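Local coordinates for oxaloacetate acetyl hydrolase (PDB 3M0K), which belongs to the phosphoenolpyruvate phosphomutase family of TIM-barrel enzymes and is modelled here with an oxalate ion and manganese in the mouth of the barrel, at residues L219-E224 / I243-F248; A120-Q125 / F163-R168; P30-G35 / K47-T52; A167-L172 / G195-F200. All coordinates share one frame; numbering follows the deposited sequence.

All four interactions join parallel neighbours of one barrel, and each brings a residue to the same oxalate: S247 in interaction 1, R168 in interactions 2 and 4, T52 in interaction 3. Interactions 2 and 4 share A167 and R168 on strand 164-169, and their centres are 10 Å apart. Interactions 1 and 4 meet where N221 ND2 reaches E198 OE1 at 2.8 Å. Deeper in the barrel, L219 CD1 lies 3.6 Å from I166 CD1, joining interactions 1 and 2. H121 NE2 and Y50 OH, 2.6 Å apart, link interactions 2 and 3. Interactions 3 and 4, with centres 20 Å apart, do not touch but have the oxalate in common.

Interaction 1: L219-E224 / I243-F248; sequences LLNSVE and IMIFSF. With CA (calcium ion), chain D; OXL (oxalate ion), chain B.
L219 presents its two methyls to two different isoleucines: CD1 lies 3.6 Å from I243 CG2, while CD2 meets I245 CD1 at 3.9 Å, the side chains of L219 and I245 crossing at about a right angle. I245 holds CG1 between its backbone N and carbonyl carbon (chi1 72°), and this turns CG1 toward the neighbouring strand, 3.4 Å from N221 OD1. These four residues share the face that looks into the barrel. L220, S222, M244 and F246 look the other way, where helix 233-239 covers L220, M244 and F246. Strand, helix and strand form a beta-alpha-beta unit of the TIM barrel, its two strands parallel and in direct register. S222 is bonded from both ends: its N donates to I245 O at 2.9 Å, and its O accepts from S247 N and from a water. Its CB packs against the methyl end of M244. At the rim, S247 OG sits 2.6 Å from N221 OD1 and also 2.6 Å from oxalate O4. Past the strands, V223 runs alongside F248, CG1 to CD2 3.6 Å. E224 bends at chi2 (67°) away from F248 and binds calcium through OE2 at 2.3 Å; N225 and, on the second subunit, T273 and D275 bind the same ion.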
loop_
_atom_site.group_PDB
_atom_site.type_symbol
_atom_site.label_atom_id
_atom_site.label_comp_id
_atom_site.label_asym_id
_atom_site.label_seq_id
_atom_site.Cartn_x
_atom_site.Cartn_y
_atom_site.Cartn_z
ATOM N N LEU A 219 5.622 -30.153 10.056
ATOM C CA LEU A 219 4.890 -29.124 10.766
ATOM C C LEU A 219 3.421 -29.541 10.782
ATOM O O LEU A 219 2.873 -29.959 9.760
ATOM C CB LEU A 219 5.080 -27.795 10.027
ATOM C CG LEU A 219 4.319 -26.553 10.489
ATOM C CD1 LEU A 219 5.024 -25.335 9.922
ATOM C CD2 LEU A 219 2.859 -26.559 10.059
ATOM N N LEU A 220 2.805 -29.459 11.958
ATOM C CA LEU A 220 1.417 -29.838 12.143
ATOM C C LEU A 220 0.589 -28.558 12.142
ATOM O O LEU A 220 0.879 -27.642 12.901
ATOM C CB LEU A 220 1.262 -30.571 13.482
ATOM C CG LEU A 220 -0.164 -30.935 13.905
ATOM C CD1 LEU A 220 -0.823 -31.830 12.864
ATOM C CD2 LEU A 220 -0.138 -31.604 15.270
ATOM N N ASN A 221 -0.402 -28.475 11.260
ATOM C CA ASN A 221 -1.293 -27.315 11.250
ATOM C C ASN A 221 -2.586 -27.602 11.996
ATOM O O ASN A 221 -3.470 -28.289 11.479
ATOM C CB ASN A 221 -1.620 -26.879 9.825
ATOM C CG ASN A 221 -2.672 -25.777 9.788
ATOM O OD1 ASN A 221 -2.729 -24.942 10.687
ATOM N ND2 ASN A 221 -3.532 -25.798 8.776
ATOM N N SER A 222 -2.691 -27.077 13.211
ATOM C CA SER A 222 -3.890 -27.231 14.020
ATOM C C SER A 222 -4.896 -26.141 13.659
ATOM O O SER A 222 -4.600 -24.960 13.792
ATOM C CB SER A 222 -3.515 -27.136 15.501
ATOM O OG SER A 222 -4.662 -27.192 16.337
ATOM N N VAL A 223 -6.072 -26.525 13.179
ATOM C CA VAL A 223 -7.080 -25.541 12.806
ATOM C C VAL A 223 -8.185 -25.553 13.840
ATOM O O VAL A 223 -8.948 -26.512 13.932
ATOM C CB VAL A 223 -7.682 -25.828 11.421
ATOM C CG1 VAL A 223 -8.683 -24.746 11.046
ATOM C CG2 VAL A 223 -6.581 -25.910 10.379
ATOM N N GLU A 224 -8.260 -24.491 14.632
ATOM C CA GLU A 224 -9.225 -24.461 15.722
ATOM C C GLU A 224 -10.644 -24.541 15.182
ATOM O O GLU A 224 -11.042 -23.736 14.330
ATOM C CB GLU A 224 -9.050 -23.211 16.574
ATOM C CG GLU A 224 -10.096 -23.077 17.666
ATOM C CD GLU A 224 -9.972 -24.149 18.736
ATOM O OE1 GLU A 224 -9.057 -24.997 18.671
ATOM O OE2 GLU A 224 -10.790 -24.130 19.663
ATOM N N ILE A 243 7.353 -28.570 14.251
ATOM C CA ILE A 243 6.669 -27.287 14.349
ATOM C C ILE A 243 5.176 -27.546 14.449
ATOM O O ILE A 243 4.660 -28.480 13.841
ATOM C CB ILE A 243 6.955 -26.391 13.124
ATOM C CG1 ILE A 243 8.470 -26.293 12.880
ATOM C CG2 ILE A 243 6.321 -25.010 13.316
ATOM C CD1 ILE A 243 8.865 -25.533 11.613
ATOM N N MET A 244 4.473 -26.727 15.218
ATOM C CA MET A 244 3.028 -26.830 15.256
ATOM C C MET A 244 2.461 -25.431 15.193
ATOM O O MET A 244 2.774 -24.601 16.037
ATOM C CB MET A 244 2.579 -27.505 16.548
ATOM C CG MET A 244 1.096 -27.819 16.601
ATOM S SD MET A 244 0.742 -28.792 18.076
ATOM C CE MET A 244 -1.004 -29.091 17.884
ATOM N N ILE A 245 1.643 -25.168 14.189
ATOM C CA ILE A 245 1.030 -23.852 14.087
ATOM C C ILE A 245 -0.449 -23.917 14.437
ATOM O O ILE A 245 -1.112 -24.941 14.256
ATOM C CB ILE A 245 1.235 -23.233 12.704
ATOM C CG1 ILE A 245 0.367 -23.940 11.668
ATOM C CG2 ILE A 245 2.715 -23.286 12.323
ATOM C CD1 ILE A 245 0.590 -23.438 10.258
ATOM N N PHE A 246 -0.963 -22.811 14.949
ATOM C CA PHE A 246 -2.341 -22.766 15.400
ATOM C C PHE A 246 -3.062 -21.697 14.603
ATOM O O PHE A 246 -3.174 -20.555 15.026
ATOM C CB PHE A 246 -2.389 -22.515 16.906
ATOM C CG PHE A 246 -1.845 -23.663 17.713
ATOM C CD1 PHE A 246 -2.700 -24.584 18.283
ATOM C CD2 PHE A 246 -0.477 -23.835 17.867
ATOM C CE1 PHE A 246 -2.207 -25.650 19.008
ATOM C CE2 PHE A 246 0.024 -24.904 18.598
ATOM C CZ PHE A 246 -0.846 -25.809 19.167
ATOM N N SER A 247 -3.538 -22.109 13.432
ATOM C CA SER A 247 -4.093 -21.220 12.419
ATOM C C SER A 247 -5.069 -20.172 12.917
ATOM O O SER A 247 -4.921 -18.985 12.623
ATOM C CB SER A 247 -4.799 -22.061 11.362
ATOM O OG SER A 247 -3.849 -22.552 10.458
ATOM N N PHE A 248 -6.085 -20.619 13.644
ATOM C CA PHE A 248 -7.183 -19.740 14.032
ATOM C C PHE A 248 -7.174 -19.422 15.520
ATOM O O PHE A 248 -8.199 -19.049 16.086
ATOM C CB PHE A 248 -8.533 -20.356 13.631
ATOM C CG PHE A 248 -8.822 -20.295 12.156
ATOM C CD1 PHE A 248 -9.718 -19.368 11.653
ATOM C CD2 PHE A 248 -8.208 -21.173 11.270
ATOM C CE1 PHE A 248 -9.999 -19.312 10.293
ATOM C CE2 PHE A 248 -8.479 -21.117 9.908
ATOM C CZ PHE A 248 -9.375 -20.185 9.420
HETATM CA CA CA D . -12.741 -25.338 20.118
HETATM C C1 OXL B . -4.093 -20.271 7.210
HETATM C C2 OXL B . -3.434 -21.609 6.900
HETATM O O1 OXL B . -4.314 -19.501 6.340
HETATM O O2 OXL B . -3.153 -21.877 5.786
HETATM O O3 OXL B . -4.447 -19.969 8.524
HETATM O O4 OXL B . -3.166 -22.516 7.931
HETATM O O HOH W 1 -5.695 -23.148 15.856
HETATM O O HOH W 2 -12.423 -26.074 22.393
HETATM O O HOH W 3 -11.747 -27.457 19.498
#

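Interaction 2: A120-Q125 / F163-R168; sequences AHLEDQ and FVLIAR. With OXL (oxalate ion), chain B.
The guanidinium of R168 has E123 over one face, OE1 standing 3.4 Å above its centre, and the oxalate at its edge. The cluster crowns two adjacent parallel strands of the TIM barrel, 119-122 and 164-169. With carboxylate and guanidinium planes 31° apart and the oxygen well out of plane, the contact between E123 and R168 is electrostatic, the N-H groups being directed to other partners. At the edge, NH1 donates to oxalate O2 at 2.8 Å, a bent bond with an N-H...O angle of 135°. The H121 ring runs beside the arginine, CE1 3.7 Å from R168 NH1, and its NE2 is hydrogen-bonded to the hydroxyl of Y50. R168 reaches the barrel mouth by a chain extended from CG to NE, passing along E123 CB on its way, and its side chain comes within about 4 Å of the bound manganese. Below it the backbones are stitched by alternating bonds: R168 N to L122 O at 2.7 Å, L122 N to I166 O, I166 N to A120 O, and A120 N to V164 O. H121 and I166 are paired on the inner face, CB to CB 3.7 Å. A120 and L122 point outward, toward helix 102-114. There, where strand 164-169 is just beginning, the F163 ring comes back alongside A120, CZ 3.6 Å from A120 CB.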
loop_
_atom_site.group_PDB
_atom_site.type_symbol
_atom_site.label_atom_id
_atom_site.label_comp_id
_atom_site.label_asym_id
_atom_site.label_seq_id
_atom_site.Cartn_x
_atom_site.Cartn_y
_atom_site.Cartn_z
ATOM N N ALA A 120 8.089 -19.759 5.522
ATOM C CA ALA A 120 6.767 -19.687 4.907
ATOM C C ALA A 120 6.388 -21.041 4.359
ATOM O O ALA A 120 7.260 -21.835 3.990
ATOM C CB ALA A 120 6.748 -18.637 3.772
ATOM N N HIS A 121 5.088 -21.312 4.331
ATOM C CA HIS A 121 4.608 -22.524 3.687
ATOM C C HIS A 121 3.996 -22.261 2.327
ATOM O O HIS A 121 3.260 -21.293 2.127
ATOM C CB HIS A 121 3.701 -23.367 4.587
ATOM C CG HIS A 121 2.458 -22.676 5.050
ATOM N ND1 HIS A 121 1.336 -22.533 4.254
ATOM C CD2 HIS A 121 2.123 -22.164 6.258
ATOM C CE1 HIS A 121 0.387 -21.928 4.938
ATOM N NE2 HIS A 121 0.840 -21.687 6.160
ATOM N N LEU A 122 4.360 -23.132 1.392
ATOM C CA LEU A 122 4.020 -23.015 -0.013
ATOM C C LEU A 122 3.286 -24.290 -0.392
ATOM O O LEU A 122 3.783 -25.391 -0.134
ATOM C CB LEU A 122 5.327 -22.888 -0.807
ATOM C CG LEU A 122 5.333 -22.905 -2.326
ATOM C CD1 LEU A 122 4.334 -21.906 -2.862
ATOM C CD2 LEU A 122 6.739 -22.596 -2.829
ATOM N N GLU A 123 2.108 -24.144 -1.000
ATOM C CA GLU A 123 1.208 -25.274 -1.197
ATOM C C GLU A 123 1.002 -25.642 -2.657
ATOM O O GLU A 123 1.434 -24.929 -3.568
ATOM C CB GLU A 123 -0.143 -25.011 -0.520
ATOM C CG GLU A 123 -0.925 -23.873 -1.168
ATOM C CD GLU A 123 -1.955 -23.245 -0.233
ATOM O OE1 GLU A 123 -1.635 -23.015 0.957
ATOM O OE2 GLU A 123 -3.083 -22.967 -0.701
ATOM N N ASP A 124 0.348 -26.778 -2.863
ATOM C CA ASP A 124 0.116 -27.295 -4.200
ATOM C C ASP A 124 -1.316 -27.085 -4.698
ATOM O O ASP A 124 -1.737 -27.713 -5.658
ATOM C CB ASP A 124 0.497 -28.774 -4.271
ATOM C CG ASP A 124 -0.244 -29.616 -3.256
ATOM O OD1 ASP A 124 -0.947 -29.042 -2.400
ATOM O OD2 ASP A 124 -0.116 -30.857 -3.307
ATOM N N GLN A 125 -2.064 -26.192 -4.057
ATOM C CA GLN A 125 -3.402 -25.878 -4.541
ATOM C C GLN A 125 -3.343 -25.136 -5.867
ATOM O O GLN A 125 -2.354 -24.470 -6.171
ATOM C CB GLN A 125 -4.165 -25.033 -3.520
ATOM C CG GLN A 125 -4.467 -25.761 -2.238
ATOM C CD GLN A 125 -5.521 -25.055 -1.415
ATOM O OE1 GLN A 125 -5.385 -24.915 -0.204
ATOM N NE2 GLN A 125 -6.575 -24.592 -2.076
ATOM N N PHE A 163 16.172 -18.740 5.392
ATOM C CA PHE A 163 14.719 -18.858 5.259
ATOM C C PHE A 163 14.266 -20.320 5.249
ATOM O O PHE A 163 14.767 -21.128 4.464
ATOM C CB PHE A 163 14.291 -18.182 3.959
ATOM C CG PHE A 163 12.820 -17.937 3.838
ATOM C CD1 PHE A 163 12.224 -16.876 4.505
ATOM C CD2 PHE A 163 12.044 -18.715 3.005
ATOM C CE1 PHE A 163 10.874 -16.620 4.357
ATOM C CE2 PHE A 163 10.689 -18.467 2.861
ATOM C CZ PHE A 163 10.108 -17.423 3.539
ATOM N N VAL A 164 13.319 -20.652 6.119
ATOM C CA VAL A 164 12.815 -22.012 6.241
ATOM C C VAL A 164 11.611 -22.212 5.320
ATOM O O VAL A 164 10.532 -21.663 5.557
ATOM C CB VAL A 164 12.414 -22.295 7.700
ATOM C CG1 VAL A 164 11.750 -23.659 7.827
ATOM C CG2 VAL A 164 13.624 -22.199 8.609
ATOM N N LEU A 165 11.797 -22.975 4.251
ATOM C CA LEU A 165 10.701 -23.194 3.320
ATOM C C LEU A 165 9.953 -24.449 3.731
ATOM O O LEU A 165 10.545 -25.527 3.847
ATOM C CB LEU A 165 11.200 -23.327 1.883
ATOM C CG LEU A 165 10.075 -23.537 0.859
ATOM C CD1 LEU A 165 9.148 -22.309 0.717
ATOM C CD2 LEU A 165 10.663 -23.920 -0.491
ATOM N N ILE A 166 8.650 -24.293 3.951
ATOM C CA ILE A 166 7.790 -25.393 4.352
ATOM C C ILE A 166 6.963 -25.804 3.142
ATOM O O ILE A 166 6.208 -25.002 2.592
ATOM C CB ILE A 166 6.888 -24.948 5.520
ATOM C CG1 ILE A 166 7.756 -24.535 6.713
ATOM C CG2 ILE A 166 5.948 -26.054 5.938
ATOM C CD1 ILE A 166 7.125 -23.450 7.610
ATOM N N ALA A 167 7.122 -27.050 2.702
ATOM C CA ALA A 167 6.358 -27.535 1.568
ATOM C C ALA A 167 5.036 -28.089 2.063
ATOM O O ALA A 167 4.997 -29.085 2.787
ATOM C CB ALA A 167 7.142 -28.608 0.810
ATOM N N ARG A 168 3.947 -27.444 1.668
ATOM C CA ARG A 168 2.628 -27.869 2.117
ATOM C C ARG A 168 1.919 -28.629 1.015
ATOM O O ARG A 168 1.970 -28.239 -0.139
ATOM C CB ARG A 168 1.800 -26.662 2.558
ATOM C CG ARG A 168 0.313 -26.956 2.656
ATOM C CD ARG A 168 -0.439 -25.768 3.231
ATOM N NE ARG A 168 -1.860 -25.839 2.908
ATOM C CZ ARG A 168 -2.787 -25.069 3.468
ATOM N NH1 ARG A 168 -2.449 -24.183 4.400
ATOM N NH2 ARG A 168 -4.054 -25.192 3.105
HETATM C C1 OXL B . -4.093 -20.271 7.210
HETATM C C2 OXL B . -3.434 -21.609 6.900
HETATM O O1 OXL B . -4.314 -19.501 6.340
HETATM O O2 OXL B . -3.153 -21.877 5.786
HETATM O O3 OXL B . -4.447 -19.969 8.524
HETATM O O4 OXL B . -3.166 -22.516 7.931
#

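Interaction 3: P30-G35 / K47-T52; sequences PGVYDG and KSLYMT. With OXL (oxalate ion), chain B.
Backbone bonds carry most of the join between P30-V32 and L49-T52. V32 N donates to Y50 O at 2.7 Å and nearly straight (172°), Y50 N to P30 O at 3.0 Å, and T52 N to V32 O at 3.2 Å. Apolar contacts are sparser. V32 CG2 meets L49 CD2 at 4.2 Å, Y33 CB rests on T52 CG2, and the CA of G31 lies at the edge of the Y50 ring. The polar ends turn to the ligand: T52, with OG1 anti to its N (chi1 163°), donates an unusually short 2.5 Å bond to oxalate O3, a length to treat with caution. Y50 OH, hydrogen-bonded to H121 NE2, lies 3.1 Å from oxalate C2. T52 OG1 also accepts from G55 N as the N-cap of helix 53-61. The strands belong to a beta-alpha-beta unit of the barrel, closed by helix 35-43, which D34 caps and V32 packs against. M51 points into helix 71-82, and strands 243-246 and 91-94 flank the pair.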
loop_
_atom_site.group_PDB
_atom_site.type_symbol
_atom_site.label_atom_id
_atom_site.label_comp_id
_atom_site.label_asym_id
_atom_site.label_seq_id
_atom_site.Cartn_x
_atom_site.Cartn_y
_atom_site.Cartn_z
ATOM N N PRO A 30 1.621 -19.673 17.634
ATOM C CA PRO A 30 0.236 -19.211 17.603
ATOM C C PRO A 30 -0.024 -18.464 16.301
ATOM O O PRO A 30 0.820 -17.695 15.841
ATOM C CB PRO A 30 0.168 -18.248 18.793
ATOM C CG PRO A 30 1.587 -17.808 18.982
ATOM C CD PRO A 30 2.371 -19.068 18.744
ATOM N N GLY A 31 -1.187 -18.694 15.715
ATOM C CA GLY A 31 -1.549 -18.023 14.489
ATOM C C GLY A 31 -2.042 -16.621 14.788
ATOM O O GLY A 31 -3.049 -16.437 15.483
ATOM N N VAL A 32 -1.323 -15.642 14.251
ATOM C CA VAL A 32 -1.645 -14.229 14.432
ATOM C C VAL A 32 -1.975 -13.596 13.088
ATOM O O VAL A 32 -1.609 -14.127 12.036
ATOM C CB VAL A 32 -0.488 -13.483 15.111
ATOM C CG1 VAL A 32 -0.188 -14.139 16.451
ATOM C CG2 VAL A 32 0.773 -13.474 14.214
ATOM N N TYR A 33 -2.652 -12.450 13.105
ATOM C CA TYR A 33 -3.208 -11.939 11.862
ATOM C C TYR A 33 -3.169 -10.424 11.745
ATOM O O TYR A 33 -3.531 -9.858 10.713
ATOM C CB TYR A 33 -4.647 -12.419 11.719
ATOM C CG TYR A 33 -5.583 -11.853 12.767
ATOM C CD1 TYR A 33 -6.256 -10.664 12.547
ATOM C CD2 TYR A 33 -5.797 -12.516 13.971
ATOM C CE1 TYR A 33 -7.132 -10.147 13.503
ATOM C CE2 TYR A 33 -6.655 -12.016 14.928
ATOM C CZ TYR A 33 -7.329 -10.831 14.682
ATOM O OH TYR A 33 -8.193 -10.334 15.631
ATOM N N ASP A 34 -2.767 -9.765 12.819
ATOM C CA ASP A 34 -2.666 -8.312 12.805
ATOM C C ASP A 34 -1.694 -7.892 13.895
ATOM O O ASP A 34 -1.040 -8.733 14.509
ATOM C CB ASP A 34 -4.033 -7.648 12.986
ATOM C CG ASP A 34 -4.553 -7.736 14.402
ATOM O OD1 ASP A 34 -4.113 -8.633 15.152
ATOM O OD2 ASP A 34 -5.422 -6.914 14.767
ATOM N N GLY A 35 -1.591 -6.591 14.125
ATOM C CA GLY A 35 -0.637 -6.071 15.084
ATOM C C GLY A 35 -1.017 -6.423 16.504
ATOM O O GLY A 35 -0.151 -6.702 17.326
ATOM N N LYS A 47 7.879 -18.340 21.269
ATOM C CA LYS A 47 9.215 -18.352 20.689
ATOM C C LYS A 47 9.176 -18.204 19.174
ATOM O O LYS A 47 10.197 -17.970 18.538
ATOM C CB LYS A 47 9.939 -19.642 21.070
ATOM C CG LYS A 47 10.247 -19.746 22.553
ATOM C CD LYS A 47 11.101 -20.962 22.850
ATOM C CE LYS A 47 12.501 -20.813 22.266
ATOM N NZ LYS A 47 13.403 -21.911 22.720
ATOM N N SER A 48 7.985 -18.344 18.608
ATOM C CA SER A 48 7.801 -18.192 17.179
ATOM C C SER A 48 6.334 -17.920 16.938
ATOM O O SER A 48 5.480 -18.387 17.696
ATOM C CB SER A 48 8.219 -19.452 16.427
ATOM O OG SER A 48 8.099 -19.251 15.020
ATOM N N LEU A 49 6.053 -17.152 15.894
ATOM C CA LEU A 49 4.690 -16.772 15.541
ATOM C C LEU A 49 4.364 -17.297 14.155
ATOM O O LEU A 49 5.259 -17.546 13.351
ATOM C CB LEU A 49 4.536 -15.248 15.546
ATOM C CG LEU A 49 4.200 -14.551 16.877
ATOM C CD1 LEU A 49 5.218 -14.862 17.936
ATOM C CD2 LEU A 49 4.124 -13.052 16.651
ATOM N N TYR A 50 3.077 -17.458 13.883
ATOM C CA TYR A 50 2.626 -17.853 12.570
ATOM C C TYR A 50 1.636 -16.830 12.031
ATOM O O TYR A 50 0.684 -16.467 12.712
ATOM C CB TYR A 50 1.972 -19.231 12.632
ATOM C CG TYR A 50 1.239 -19.566 11.356
ATOM C CD1 TYR A 50 1.922 -19.692 10.154
ATOM C CD2 TYR A 50 -0.138 -19.740 11.345
ATOM C CE1 TYR A 50 1.260 -19.984 8.979
ATOM C CE2 TYR A 50 -0.804 -20.034 10.167
ATOM C CZ TYR A 50 -0.100 -20.153 8.992
ATOM O OH TYR A 50 -0.771 -20.455 7.842
ATOM N N MET A 51 1.860 -16.350 10.814
ATOM C CA MET A 51 0.887 -15.439 10.222
ATOM C C MET A 51 -0.038 -16.206 9.309
ATOM O O MET A 51 0.386 -16.692 8.266
ATOM C CB MET A 51 1.555 -14.313 9.428
ATOM C CG MET A 51 0.544 -13.268 8.943
ATOM S SD MET A 51 1.249 -12.072 7.792
ATOM C CE MET A 51 0.943 -12.945 6.250
ATOM N N THR A 52 -1.302 -16.313 9.713
ATOM C CA THR A 52 -2.321 -16.979 8.925
ATOM C C THR A 52 -2.749 -16.154 7.714
ATOM O O THR A 52 -2.953 -14.933 7.810
ATOM C CB THR A 52 -3.569 -17.270 9.799
ATOM O OG1 THR A 52 -4.693 -17.551 8.963
ATOM C CG2 THR A 52 -3.922 -16.079 10.658
HETATM C C1 OXL B . -4.093 -20.271 7.210
HETATM C C2 OXL B . -3.434 -21.609 6.900
HETATM O O1 OXL B . -4.314 -19.501 6.340
HETATM O O2 OXL B . -3.153 -21.877 5.786
HETATM O O3 OXL B . -4.447 -19.969 8.524
HETATM O O4 OXL B . -3.166 -22.516 7.931
#

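Interaction 4: A167-L172 / G195-F200; sequences ARTDAL and GLLEGF. With OXL (oxalate ion), chain B.
T169 O takes two donors, E198 N at 3.0 Å and a water at 2.7 Å. That water also donates to E198 O and accepts from L172 N, so it ties the ends of both strands to the start of helix 172-175. T169 OG1 accepts from A171 N, an ST turn that folds the chain as it leaves the strand, and is also hydrogen-bonded to D124 OD2. Next to it D170 takes R168 side-on, NE to OD2 and NH2 to OD1, both 2.9 Å, each oxygen met on its syn side. E198 OE1 lies 3.7 Å above the guanidinium centre, on the face opposite E123, in a long salt bridge that uses none of the N-H groups. Outside the network, K137 pairs with D170, and N221 donates to E198 OE1. L172 CD2 packs on L197 CD2 at 3.9 Å, on the outer side of this parallel pair of TIM-barrel strands. The side-on grip of D170 sets the rotation of the R168 guanidinium, with NH1 turned to the oxalate, and the flanking carboxylates would probably offset its positive charge.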
loop_
_atom_site.group_PDB
_atom_site.type_symbol
_atom_site.label_atom_id
_atom_site.label_comp_id
_atom_site.label_asym_id
_atom_site.label_seq_id
_atom_site.Cartn_x
_atom_site.Cartn_y
_atom_site.Cartn_z
ATOM N N ALA A 167 7.122 -27.050 2.702
ATOM C CA ALA A 167 6.358 -27.535 1.568
ATOM C C ALA A 167 5.036 -28.089 2.063
ATOM O O ALA A 167 4.997 -29.085 2.787
ATOM C CB ALA A 167 7.142 -28.608 0.810
ATOM N N ARG A 168 3.947 -27.444 1.668
ATOM C CA ARG A 168 2.628 -27.869 2.117
ATOM C C ARG A 168 1.919 -28.629 1.015
ATOM O O ARG A 168 1.970 -28.239 -0.139
ATOM C CB ARG A 168 1.800 -26.662 2.558
ATOM C CG ARG A 168 0.313 -26.956 2.656
ATOM C CD ARG A 168 -0.439 -25.768 3.231
ATOM N NE ARG A 168 -1.860 -25.839 2.908
ATOM C CZ ARG A 168 -2.787 -25.069 3.468
ATOM N NH1 ARG A 168 -2.449 -24.183 4.400
ATOM N NH2 ARG A 168 -4.054 -25.192 3.105
ATOM N N THR A 169 1.283 -29.741 1.363
ATOM C CA THR A 169 0.445 -30.420 0.392
ATOM C C THR A 169 -0.985 -30.498 0.882
ATOM O O THR A 169 -1.245 -30.892 2.021
ATOM C CB THR A 169 0.948 -31.833 0.006
ATOM O OG1 THR A 169 0.042 -32.392 -0.951
ATOM C CG2 THR A 169 1.021 -32.755 1.214
ATOM N N ASP A 170 -1.894 -30.100 -0.000
ATOM C CA ASP A 170 -3.331 -30.177 0.219
ATOM C C ASP A 170 -3.932 -31.338 -0.562
ATOM O O ASP A 170 -5.134 -31.350 -0.843
ATOM C CB ASP A 170 -3.967 -28.873 -0.240
ATOM C CG ASP A 170 -3.697 -27.741 0.717
ATOM O OD1 ASP A 170 -4.312 -27.735 1.797
ATOM O OD2 ASP A 170 -2.867 -26.865 0.400
ATOM N N ALA A 171 -3.095 -32.317 -0.908
ATOM C CA ALA A 171 -3.516 -33.376 -1.820
ATOM C C ALA A 171 -4.316 -34.490 -1.153
ATOM O O ALA A 171 -4.927 -35.306 -1.845
ATOM C CB ALA A 171 -2.309 -33.965 -2.531
ATOM N N LEU A 172 -4.307 -34.536 0.175
ATOM C CA LEU A 172 -4.928 -35.650 0.892
ATOM C C LEU A 172 -6.373 -35.826 0.452
ATOM O O LEU A 172 -6.787 -36.914 0.049
ATOM C CB LEU A 172 -4.855 -35.428 2.402
ATOM C CG LEU A 172 -5.391 -36.546 3.299
ATOM C CD1 LEU A 172 -4.670 -37.859 3.008
ATOM C CD2 LEU A 172 -5.253 -36.167 4.765
ATOM N N GLY A 195 8.074 -30.274 6.010
ATOM C CA GLY A 195 6.895 -30.676 5.274
ATOM C C GLY A 195 5.630 -30.409 6.059
ATOM O O GLY A 195 5.637 -30.443 7.285
ATOM N N LEU A 196 4.550 -30.117 5.348
ATOM C CA LEU A 196 3.248 -29.920 5.975
ATOM C C LEU A 196 2.202 -30.695 5.201
ATOM O O LEU A 196 1.836 -30.333 4.081
ATOM C CB LEU A 196 2.889 -28.429 6.020
ATOM C CG LEU A 196 1.447 -28.008 6.308
ATOM C CD1 LEU A 196 0.838 -28.720 7.522
ATOM C CD2 LEU A 196 1.412 -26.489 6.467
ATOM N N LEU A 197 1.728 -31.782 5.794
ATOM C CA LEU A 197 0.620 -32.516 5.217
ATOM C C LEU A 197 -0.614 -31.891 5.842
ATOM O O LEU A 197 -0.844 -32.026 7.043
ATOM C CB LEU A 197 0.715 -34.010 5.545
ATOM C CG LEU A 197 -0.131 -34.937 4.656
ATOM C CD1 LEU A 197 0.268 -36.407 4.794
ATOM C CD2 LEU A 197 -1.623 -34.762 4.922
ATOM N N GLU A 198 -1.366 -31.158 5.031
ATOM C CA GLU A 198 -2.508 -30.401 5.519
ATOM C C GLU A 198 -3.702 -31.311 5.797
ATOM O O GLU A 198 -4.012 -32.207 5.008
ATOM C CB GLU A 198 -2.903 -29.326 4.507
ATOM C CG GLU A 198 -4.123 -28.521 4.916
ATOM C CD GLU A 198 -3.949 -27.854 6.268
ATOM O OE1 GLU A 198 -2.858 -27.300 6.526
ATOM O OE2 GLU A 198 -4.904 -27.884 7.075
ATOM N N GLY A 199 -4.367 -31.081 6.925
ATOM C CA GLY A 199 -5.635 -31.736 7.209
ATOM C C GLY A 199 -5.621 -33.241 7.429
ATOM O O GLY A 199 -6.344 -33.969 6.756
ATOM N N PHE A 200 -4.824 -33.709 8.381
ATOM C CA PHE A 200 -4.843 -35.120 8.745
ATOM C C PHE A 200 -6.275 -35.517 9.062
ATOM O O PHE A 200 -7.101 -34.670 9.404
ATOM C CB PHE A 200 -3.960 -35.388 9.958
ATOM C CG PHE A 200 -2.493 -35.251 9.681
ATOM C CD1 PHE A 200 -1.855 -36.133 8.825
ATOM C CD2 PHE A 200 -1.748 -34.248 10.281
ATOM C CE1 PHE A 200 -0.506 -36.011 8.567
ATOM C CE2 PHE A 200 -0.396 -34.127 10.032
ATOM C CZ PHE A 200 0.225 -35.013 9.173
HETATM C C1 OXL B . -4.093 -20.271 7.210
HETATM C C2 OXL B . -3.434 -21.609 6.900
HETATM O O1 OXL B . -4.314 -19.501 6.340
HETATM O O2 OXL B . -3.153 -21.877 5.786
HETATM O O3 OXL B . -4.447 -19.969 8.524
HETATM O O4 OXL B . -3.166 -22.516 7.931
HETATM O O HOH W 4 -3.240 -32.658 2.490
#